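Long-range contacts in sulfotransferase (Alicyclobacillus acidocaldarius subsp. acidocaldarius, PDB 3RNL), which probably transfers a sulfo group to an acceptor molecule and binds magnesium: residues 8-17 with 84-94; 115-123 with 276-287. One frame throughout, in Å; residues are numbered along the deposited sequence. Where two conformers were deposited one is given.

Contact 1: residues 8-17 with 84-94; sequences RPNFFIVGAA and RAVGEASVFYL
With CG lodged between the backbone N and the carbonyl carbon (chi1 59°), the amide of Asn10 turns onto the chain of 84-94 and works both its ends there. Asn10 OD1 accepts from Val86 N at 2.9 Å, almost straight at 176°, while Asn10 ND2 gives to Arg84 O, which lies in the plane of the amide. Replacing Asn10 by an alanine would probably leave Val86 N and Arg84 O without these mates and the start of strand 85-89 less firmly tied. Phe11 has a similar first torsion (77°), which lays its ring beneath Gly87, whose CA stands 3.5 Å from the ring centroid in a CH-pi contact. Strands 11-13 and 85-89 are parallel neighbours in the central sheet of an alpha-beta-alpha sandwich, in a family of the P-loop NTPase clan. Val86 O accepts from both Asn10 N and Phe11 N, and further along Ile13 N reaches Glu88 O at 3.0 Å. Farther on, Val14 CB packs on Tyr93 CB at 3.5 Å, and Leu94 N donates a hydrogen bond to Val14 O. Tyr93 OH and Ser90 OG each donate to a different carboxylate oxygen of Glu88, and Tyr73 also bonds to OE2.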
loop_
_atom_site.group_PDB
_atom_site.type_symbol
_atom_site.label_atom_id
_atom_site.label_comp_id
_atom_site.label_asym_id
_atom_site.label_seq_id
_atom_site.Cartn_x
_atom_site.Cartn_y
_atom_site.Cartn_z
ATOM N N ARG A 8 -20.668 -4.287 -3.045
ATOM C CA ARG A 8 -19.482 -4.862 -2.435
ATOM C C ARG A 8 -18.250 -4.572 -3.288
ATOM O O ARG A 8 -18.378 -4.308 -4.492
ATOM C CB ARG A 8 -19.674 -6.358 -2.185
ATOM C CG ARG A 8 -20.239 -7.104 -3.360
ATOM C CD ARG A 8 -19.155 -7.363 -4.376
ATOM N NE ARG A 8 -19.150 -8.748 -4.833
ATOM C CZ ARG A 8 -18.107 -9.322 -5.417
ATOM N NH1 ARG A 8 -16.991 -8.628 -5.595
ATOM N NH2 ARG A 8 -18.176 -10.589 -5.808
ATOM N N PRO A 9 -17.066 -4.585 -2.668
ATOM C CA PRO A 9 -15.836 -4.270 -3.406
ATOM C C PRO A 9 -15.440 -5.389 -4.359
ATOM O O PRO A 9 -15.642 -6.578 -4.067
ATOM C CB PRO A 9 -14.799 -4.110 -2.304
ATOM C CG PRO A 9 -15.305 -5.008 -1.193
ATOM C CD PRO A 9 -16.807 -4.885 -1.248
ATOM N N ASN A 10 -15.081 -5.021 -5.573
ATOM C CA ASN A 10 -14.378 -5.929 -6.474
ATOM C C ASN A 10 -12.896 -5.675 -6.769
ATOM O O ASN A 10 -12.325 -6.342 -7.636
ATOM C CB ASN A 10 -15.197 -6.208 -7.719
ATOM C CG ASN A 10 -15.513 -4.951 -8.474
ATOM O OD1 ASN A 10 -14.822 -3.954 -8.335
ATOM N ND2 ASN A 10 -16.573 -4.989 -9.272
ATOM N N PHE A 11 -12.320 -4.644 -6.161
ATOM C CA PHE A 11 -10.874 -4.449 -6.251
ATOM C C PHE A 11 -10.356 -3.811 -4.975
ATOM O O PHE A 11 -11.131 -3.218 -4.205
ATOM C CB PHE A 11 -10.463 -3.668 -7.524
ATOM C CG PHE A 11 -10.706 -2.171 -7.466
ATOM C CD1 PHE A 11 -9.684 -1.300 -7.099
ATOM C CD2 PHE A 11 -11.933 -1.639 -7.861
ATOM C CE1 PHE A 11 -9.895 0.095 -7.070
ATOM C CE2 PHE A 11 -12.157 -0.258 -7.844
ATOM C CZ PHE A 11 -11.130 0.614 -7.449
ATOM N N PHE A 12 -9.062 -3.978 -4.719
ATOM C CA PHE A 12 -8.467 -3.408 -3.518
ATOM C C PHE A 12 -7.152 -2.784 -3.879
ATOM O O PHE A 12 -6.406 -3.331 -4.685
ATOM C CB PHE A 12 -8.223 -4.508 -2.472
ATOM C CG PHE A 12 -9.487 -5.206 -2.046
ATOM C CD1 PHE A 12 -10.269 -4.682 -1.033
ATOM C CD2 PHE A 12 -9.885 -6.382 -2.651
ATOM C CE1 PHE A 12 -11.436 -5.310 -0.649
ATOM C CE2 PHE A 12 -11.053 -7.027 -2.256
ATOM C CZ PHE A 12 -11.828 -6.486 -1.256
ATOM N N ILE A 13 -6.875 -1.631 -3.280
ATOM C CA ILE A 13 -5.562 -1.002 -3.399
ATOM C C ILE A 13 -4.863 -1.346 -2.095
ATOM O O ILE A 13 -5.296 -0.932 -1.019
ATOM C CB ILE A 13 -5.701 0.518 -3.562
ATOM C CG1 ILE A 13 -6.405 0.824 -4.894
ATOM C CG2 ILE A 13 -4.325 1.190 -3.516
ATOM C CD1 ILE A 13 -6.830 2.306 -5.052
ATOM N N VAL A 14 -3.849 -2.201 -2.183
ATOM C CA VAL A 14 -3.332 -2.823 -0.960
ATOM C C VAL A 14 -2.062 -2.239 -0.355
ATOM O O VAL A 14 -1.595 -2.712 0.683
ATOM C CB VAL A 14 -3.164 -4.343 -1.149
ATOM C CG1 VAL A 14 -4.509 -4.961 -1.551
ATOM C CG2 VAL A 14 -2.096 -4.635 -2.212
ATOM N N GLY A 15 -1.454 -1.265 -1.020
ATOM C CA GLY A 15 -0.189 -0.738 -0.512
ATOM C C GLY A 15 0.686 -0.446 -1.712
ATOM O O GLY A 15 0.205 -0.530 -2.852
ATOM N N ALA A 16 1.972 -0.206 -1.476
ATOM C CA ALA A 16 2.512 -0.227 -0.128
ATOM C C ALA A 16 2.356 1.152 0.513
ATOM O O ALA A 16 2.014 2.119 -0.169
ATOM C CB ALA A 16 4.003 -0.614 -0.173
ATOM N N ALA A 17 2.692 1.256 1.796
ATOM C CA ALA A 17 2.543 2.519 2.522
ATOM C C ALA A 17 3.621 3.505 2.069
ATOM O O ALA A 17 4.766 3.110 1.878
ATOM C CB ALA A 17 2.645 2.276 4.033
ATOM N N ARG A 84 -19.239 0.057 -11.993
ATOM C CA ARG A 84 -18.863 -1.333 -12.236
ATOM C C ARG A 84 -17.696 -1.760 -11.356
ATOM O O ARG A 84 -17.643 -2.904 -10.906
ATOM C CB ARG A 84 -18.510 -1.555 -13.714
ATOM C CG ARG A 84 -19.725 -1.642 -14.629
ATOM C CD ARG A 84 -19.309 -1.855 -16.084
ATOM N NE ARG A 84 -18.311 -2.913 -16.224
ATOM C CZ ARG A 84 -18.589 -4.176 -16.532
ATOM N NH1 ARG A 84 -19.843 -4.555 -16.742
ATOM N NH2 ARG A 84 -17.608 -5.063 -16.637
ATOM N N ALA A 85 -16.767 -0.836 -11.114
ATOM C CA ALA A 85 -15.587 -1.121 -10.308
ATOM C C ALA A 85 -15.739 -0.451 -8.949
ATOM O O ALA A 85 -15.958 0.758 -8.876
ATOM C CB ALA A 85 -14.328 -0.610 -11.002
ATOM N N VAL A 86 -15.622 -1.237 -7.882
ATOM C CA VAL A 86 -15.841 -0.750 -6.524
ATOM C C VAL A 86 -14.647 -1.168 -5.688
ATOM O O VAL A 86 -14.353 -2.356 -5.563
ATOM C CB VAL A 86 -17.152 -1.348 -5.916
ATOM C CG1 VAL A 86 -17.331 -0.895 -4.456
ATOM C CG2 VAL A 86 -18.367 -0.915 -6.737
ATOM N N GLY A 87 -13.997 -0.224 -5.017
ATOM C CA GLY A 87 -12.734 -0.602 -4.415
ATOM C C GLY A 87 -12.509 0.004 -3.059
ATOM O O GLY A 87 -13.294 0.814 -2.589
ATOM N N GLU A 88 -11.486 -0.496 -2.374
ATOM C CA GLU A 88 -11.214 -0.064 -1.018
ATOM C C GLU A 88 -9.712 -0.069 -0.840
ATOM O O GLU A 88 -9.035 -0.951 -1.366
ATOM C CB GLU A 88 -11.875 -1.021 -0.014
ATOM C CG GLU A 88 -11.807 -0.544 1.442
ATOM C CD GLU A 88 -10.775 -1.323 2.254
ATOM O OE1 GLU A 88 -9.858 -0.689 2.829
ATOM O OE2 GLU A 88 -10.885 -2.575 2.319
ATOM N N ALA A 89 -9.196 0.920 -0.110
ATOM C CA ALA A 89 -7.744 1.110 0.008
ATOM C C ALA A 89 -7.257 1.116 1.449
ATOM O O ALA A 89 -7.626 2.005 2.216
ATOM C CB ALA A 89 -7.341 2.433 -0.647
ATOM N N SER A 90 -6.396 0.162 1.791
ATOM C CA SER A 90 -5.700 0.164 3.093
ATOM C C SER A 90 -4.251 -0.229 2.834
ATOM O O SER A 90 -3.997 -1.312 2.298
ATOM C CB SER A 90 -6.344 -0.868 4.039
ATOM O OG SER A 90 -7.668 -0.491 4.381
ATOM N N VAL A 91 -3.303 0.624 3.220
ATOM C CA VAL A 91 -1.928 0.466 2.758
ATOM C C VAL A 91 -1.121 -0.665 3.397
ATOM O O VAL A 91 -0.076 -1.032 2.866
ATOM C CB VAL A 91 -1.139 1.779 2.866
ATOM C CG1 VAL A 91 -1.786 2.844 1.985
ATOM C CG2 VAL A 91 -1.050 2.217 4.314
ATOM N N PHE A 92 -1.562 -1.206 4.533
ATOM C CA PHE A 92 -0.863 -2.353 5.092
ATOM C C PHE A 92 -1.481 -3.710 4.714
ATOM O O PHE A 92 -1.072 -4.752 5.213
ATOM C CB PHE A 92 -0.624 -2.194 6.601
ATOM C CG PHE A 92 0.218 -0.989 6.933
ATOM C CD1 PHE A 92 1.555 -0.944 6.560
ATOM C CD2 PHE A 92 -0.327 0.104 7.589
ATOM C CE1 PHE A 92 2.346 0.182 6.862
ATOM C CE2 PHE A 92 0.455 1.221 7.885
ATOM C CZ PHE A 92 1.793 1.254 7.515
ATOM N N TYR A 93 -2.492 -3.685 3.853
ATOM C CA TYR A 93 -2.997 -4.940 3.292
ATOM C C TYR A 93 -1.860 -5.762 2.663
ATOM O O TYR A 93 -1.842 -6.985 2.753
ATOM C CB TYR A 93 -4.052 -4.629 2.235
ATOM C CG TYR A 93 -5.462 -4.402 2.741
ATOM C CD1 TYR A 93 -5.859 -4.821 4.004
ATOM C CD2 TYR A 93 -6.416 -3.815 1.916
ATOM C CE1 TYR A 93 -7.169 -4.643 4.447
ATOM C CE2 TYR A 93 -7.726 -3.629 2.347
ATOM C CZ TYR A 93 -8.092 -4.057 3.606
ATOM O OH TYR A 93 -9.381 -3.879 4.026
ATOM N N LEU A 94 -0.906 -5.089 2.031
ATOM C CA LEU A 94 0.202 -5.794 1.371
ATOM C C LEU A 94 1.111 -6.450 2.416
ATOM O O LEU A 94 1.624 -7.566 2.243
ATOM C CB LEU A 94 0.994 -4.784 0.529
ATOM C CG LEU A 94 2.195 -5.394 -0.213
ATOM C CD1 LEU A 94 1.752 -6.485 -1.222
ATOM C CD2 LEU A 94 3.009 -4.300 -0.924
HETATM O O HOH W 1 2.622 -1.304 3.203
#

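Contact 2: residues 115-123 with 276-287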
loop_
_atom_site.group_PDB
_atom_site.type_symbol
_atom_site.label_atom_id
_atom_site.label_comp_id
_atom_site.label_asym_id
_atom_site.label_seq_id
_atom_site.Cartn_x
_atom_site.Cartn_y
_atom_site.Cartn_z
HETATM N N MSE A 115 1.162 -0.568 -5.457
HETATM C CA MSE A 115 2.121 0.430 -5.955
HETATM C C MSE A 115 3.384 0.347 -5.109
HETATM O O MSE A 115 3.310 0.330 -3.881
HETATM C CB MSE A 115 1.555 1.854 -5.927
HETATM C CG MSE A 115 2.555 2.888 -6.470
HETATM SE SE MSE A 115 1.700 4.475 -7.221
HETATM C CE MSE A 115 0.049 4.419 -6.234
ATOM N N LEU A 116 4.539 0.271 -5.767
ATOM C CA LEU A 116 5.806 0.113 -5.061
ATOM C C LEU A 116 6.736 1.253 -5.386
ATOM O O LEU A 116 6.767 1.750 -6.501
ATOM C CB LEU A 116 6.486 -1.205 -5.462
ATOM C CG LEU A 116 5.648 -2.475 -5.303
ATOM C CD1 LEU A 116 6.414 -3.692 -5.852
ATOM C CD2 LEU A 116 5.279 -2.708 -3.836
ATOM N N ARG A 117 7.535 1.625 -4.401
ATOM C CA ARG A 117 8.489 2.696 -4.564
ATOM C C ARG A 117 9.842 2.182 -4.088
ATOM O O ARG A 117 9.888 1.301 -3.240
ATOM C CB ARG A 117 8.040 3.828 -3.661
ATOM C CG ARG A 117 8.921 5.003 -3.666
ATOM C CD ARG A 117 8.328 6.014 -2.759
ATOM N NE ARG A 117 9.012 7.285 -2.878
ATOM C CZ ARG A 117 8.666 8.353 -2.182
ATOM N NH1 ARG A 117 7.646 8.288 -1.328
ATOM N NH2 ARG A 117 9.329 9.477 -2.352
ATOM N N ASN A 118 10.939 2.766 -4.568
ATOM C CA ASN A 118 12.259 2.339 -4.096
ATOM C C ASN A 118 12.179 2.313 -2.568
ATOM O O ASN A 118 11.842 3.318 -1.937
ATOM C CB ASN A 118 13.287 3.380 -4.547
ATOM C CG ASN A 118 14.694 3.122 -4.023
ATOM O OD1 ASN A 118 14.908 2.351 -3.087
ATOM N ND2 ASN A 118 15.674 3.786 -4.645
ATOM N N PRO A 119 12.470 1.151 -1.957
ATOM C CA PRO A 119 12.212 1.018 -0.514
ATOM C C PRO A 119 13.117 1.904 0.343
ATOM O O PRO A 119 12.797 2.142 1.507
ATOM C CB PRO A 119 12.507 -0.466 -0.231
ATOM C CG PRO A 119 13.370 -0.924 -1.395
ATOM C CD PRO A 119 12.843 -0.134 -2.575
ATOM N N VAL A 120 14.228 2.368 -0.213
ATOM C CA VAL A 120 15.064 3.329 0.503
ATOM C C VAL A 120 14.302 4.660 0.659
ATOM O O VAL A 120 14.233 5.235 1.750
ATOM C CB VAL A 120 16.388 3.573 -0.228
ATOM C CG1 VAL A 120 17.227 4.605 0.539
ATOM C CG2 VAL A 120 17.160 2.263 -0.369
ATOM N N ASP A 121 13.730 5.141 -0.448
ATOM C CA ASP A 121 12.944 6.380 -0.434
ATOM C C ASP A 121 11.670 6.218 0.373
ATOM O O ASP A 121 11.220 7.155 1.034
ATOM C CB ASP A 121 12.606 6.818 -1.861
ATOM C CG ASP A 121 13.849 7.229 -2.638
ATOM O OD1 ASP A 121 14.580 8.113 -2.156
ATOM O OD2 ASP A 121 14.106 6.664 -3.713
ATOM N N ARG A 122 11.067 5.039 0.290
ATOM C CA ARG A 122 9.832 4.765 1.036
ATOM C C ARG A 122 10.089 4.880 2.539
ATOM O O ARG A 122 9.279 5.452 3.285
ATOM C CB ARG A 122 9.310 3.353 0.732
ATOM C CG ARG A 122 7.874 3.104 1.243
ATOM C CD ARG A 122 7.659 1.653 1.665
ATOM N NE ARG A 122 8.376 1.399 2.917
ATOM C CZ ARG A 122 7.930 1.769 4.115
ATOM N NH1 ARG A 122 6.756 2.401 4.227
ATOM N NH2 ARG A 122 8.659 1.521 5.201
ATOM N N ALA A 123 11.209 4.321 2.991
ATOM C CA ALA A 123 11.547 4.387 4.415
ATOM C C ALA A 123 11.670 5.842 4.852
ATOM O O ALA A 123 11.161 6.240 5.901
ATOM C CB ALA A 123 12.856 3.629 4.693
ATOM N N ARG A 276 21.905 6.064 2.642
ATOM C CA ARG A 276 21.359 5.695 1.341
ATOM C C ARG A 276 22.130 4.507 0.763
ATOM O O ARG A 276 21.536 3.574 0.232
ATOM C CB ARG A 276 21.351 6.860 0.350
ATOM C CG ARG A 276 20.827 6.418 -1.039
ATOM C CD ARG A 276 20.397 7.570 -1.933
ATOM N NE ARG A 276 19.166 8.205 -1.466
ATOM C CZ ARG A 276 17.936 7.804 -1.789
ATOM N NH1 ARG A 276 17.753 6.753 -2.575
ATOM N NH2 ARG A 276 16.892 8.450 -1.305
ATOM N N GLU A 277 23.454 4.530 0.882
ATOM C CA GLU A 277 24.246 3.425 0.347
ATOM C C GLU A 277 23.941 2.136 1.109
ATOM O O GLU A 277 23.705 1.088 0.502
ATOM C CB GLU A 277 25.746 3.726 0.430
ATOM C CG GLU A 277 26.178 4.938 -0.369
ATOM C CD GLU A 277 26.176 4.691 -1.868
ATOM O OE1 GLU A 277 25.904 3.547 -2.294
ATOM O OE2 GLU A 277 26.455 5.646 -2.622
ATOM N N GLU A 278 23.937 2.215 2.436
ATOM C CA GLU A 278 23.729 1.021 3.254
ATOM C C GLU A 278 22.329 0.433 3.088
ATOM O O GLU A 278 22.174 -0.785 3.040
ATOM C CB GLU A 278 23.993 1.315 4.729
ATOM C CG GLU A 278 24.328 0.083 5.551
ATOM C CD GLU A 278 24.904 0.449 6.909
ATOM O OE1 GLU A 278 24.519 1.512 7.445
ATOM O OE2 GLU A 278 25.743 -0.315 7.434
ATOM N N LEU A 279 21.313 1.292 3.019
ATOM C CA LEU A 279 19.945 0.806 2.846
ATOM C C LEU A 279 19.748 0.220 1.458
ATOM O O LEU A 279 19.066 -0.799 1.304
ATOM C CB LEU A 279 18.912 1.902 3.108
ATOM C CG LEU A 279 18.707 2.267 4.585
ATOM C CD1 LEU A 279 17.743 3.447 4.713
ATOM C CD2 LEU A 279 18.211 1.065 5.385
ATOM N N THR A 280 20.365 0.829 0.449
ATOM C CA THR A 280 20.276 0.259 -0.902
ATOM C C THR A 280 20.817 -1.180 -0.900
ATOM O O THR A 280 20.206 -2.097 -1.452
ATOM C CB THR A 280 20.985 1.137 -1.952
ATOM O OG1 THR A 280 20.386 2.441 -1.955
ATOM C CG2 THR A 280 20.857 0.532 -3.344
ATOM N N ALA A 281 21.958 -1.381 -0.249
ATOM C CA ALA A 281 22.538 -2.718 -0.174
ATOM C C ALA A 281 21.648 -3.665 0.632
ATOM O O ALA A 281 21.522 -4.854 0.307
ATOM C CB ALA A 281 23.953 -2.652 0.433
ATOM N N PHE A 282 21.037 -3.144 1.690
ATOM C CA PHE A 282 20.168 -3.966 2.531
ATOM C C PHE A 282 19.012 -4.578 1.738
ATOM O O PHE A 282 18.713 -5.771 1.873
ATOM C CB PHE A 282 19.587 -3.161 3.696
ATOM C CG PHE A 282 18.531 -3.913 4.467
ATOM C CD1 PHE A 282 18.894 -4.868 5.406
ATOM C CD2 PHE A 282 17.178 -3.701 4.207
ATOM C CE1 PHE A 282 17.920 -5.579 6.100
ATOM C CE2 PHE A 282 16.203 -4.404 4.893
ATOM C CZ PHE A 282 16.578 -5.353 5.840
ATOM N N PHE A 283 18.367 -3.754 0.916
ATOM C CA PHE A 283 17.198 -4.191 0.147
ATOM C C PHE A 283 17.570 -4.939 -1.136
ATOM O O PHE A 283 16.709 -5.575 -1.748
ATOM C CB PHE A 283 16.320 -2.983 -0.232
ATOM C CG PHE A 283 15.599 -2.360 0.941
ATOM C CD1 PHE A 283 14.615 -3.061 1.613
ATOM C CD2 PHE A 283 15.904 -1.070 1.361
ATOM C CE1 PHE A 283 13.936 -2.482 2.699
ATOM C CE2 PHE A 283 15.242 -0.493 2.444
ATOM C CZ PHE A 283 14.247 -1.205 3.106
ATOM N N ALA A 284 18.834 -4.872 -1.544
ATOM C CA ALA A 284 19.224 -5.381 -2.866
ATOM C C ALA A 284 18.836 -6.840 -3.150
ATOM O O ALA A 284 18.323 -7.148 -4.231
ATOM C CB ALA A 284 20.710 -5.148 -3.134
ATOM N N PRO A 285 19.079 -7.754 -2.193
ATOM C CA PRO A 285 18.698 -9.140 -2.509
ATOM C C PRO A 285 17.182 -9.286 -2.680
ATOM O O PRO A 285 16.723 -10.042 -3.552
ATOM C CB PRO A 285 19.197 -9.935 -1.292
ATOM C CG PRO A 285 20.333 -9.059 -0.721
ATOM C CD PRO A 285 19.825 -7.651 -0.924
ATOM N N ASP A 286 16.411 -8.568 -1.872
ATOM C CA ASP A 286 14.953 -8.630 -1.985
ATOM C C ASP A 286 14.492 -8.016 -3.301
ATOM O O ASP A 286 13.562 -8.515 -3.942
ATOM C CB ASP A 286 14.288 -7.923 -0.801
ATOM C CG ASP A 286 12.837 -8.326 -0.633
ATOM O OD1 ASP A 286 12.588 -9.440 -0.113
ATOM O OD2 ASP A 286 11.958 -7.534 -1.025
ATOM N N VAL A 287 15.140 -6.925 -3.706
ATOM C CA VAL A 287 14.800 -6.276 -4.976
ATOM C C VAL A 287 15.061 -7.223 -6.156
ATOM O O VAL A 287 14.261 -7.307 -7.099
ATOM C CB VAL A 287 15.575 -4.944 -5.159
ATOM C CG1 VAL A 287 15.438 -4.418 -6.605
ATOM C CG2 VAL A 287 15.079 -3.908 -4.144
HETATM O O HOH W 2 18.634 3.585 -3.932
#
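The ring of Phe283 is sandwiched: Pro119 CB stands over the centre of one face, 3.6 Å from the centroid in a CH-pi contact, and CD2 of Phe282 covers the opposite face. The guanidinium of Arg276 is likewise used on two sides, with Val120 CG1, set anti to the backbone N (chi1 179°), over a face, offset toward the rim, and the carboxylate of Asp121 at the edge. Between these two flat groups the start of helix 119-132 meets helix 273-294 by knobs-into-holes packing, Val120 being the knob in a hole made by Arg276, Leu279, Thr280 and Phe283. The short helical segments run at 123° to each other, their axes 9.6 Å apart at the closest point. CG2 of Val120 meets Leu279 CB at 3.9 Å and lies by the hydroxyl of Thr280.

Asp121 OD1 and Arg276 NH2 pair in a salt bridge whose 2.5 Å is too short to be trusted in detail, Arg276 having been modelled in two conformers; the carboxylate and guanidinium planes are 37° apart. This charged pair flanks the apolar knob, whereas Pro119, on the other side, also touches Tyr167 of helix 167-178 and Trp301. Asn118 is the N-cap of helix 119-132, its OD1 accepting from Val120 N. The same amide reaches the second helix through a water, which accepts from Asn118 ND2 and donates to Thr280 OG1. That hydroxyl in turn donates to Arg276 O at 2.7 Å, from the opposite face of the carbonyl plane to Thr280 N.

In the fold
The two contacts lie in series along the chain, contact 1 closing before contact 2 opens, and their centres are about 24 Å apart. Both reach one parallel sheet, in which strand 11-13 lies between 85-89 and 111-116. The centre of contact 1 lies about 8 Å from the centre of the folded chain, that of contact 2 about 16 Å, where the polypeptide leaves strand 111-116 for helix 119-132 and meets helix 273-294 near the C-terminus. They touch directly: Gly15 O and Ala16 N probably hydrogen-bond to Met115 N and O, and Leu94 packs on Leu116. The sheet core is thereby continuous with the packing that brings the C-terminal helix, beyond the unmodelled residues 218-268, onto the fold.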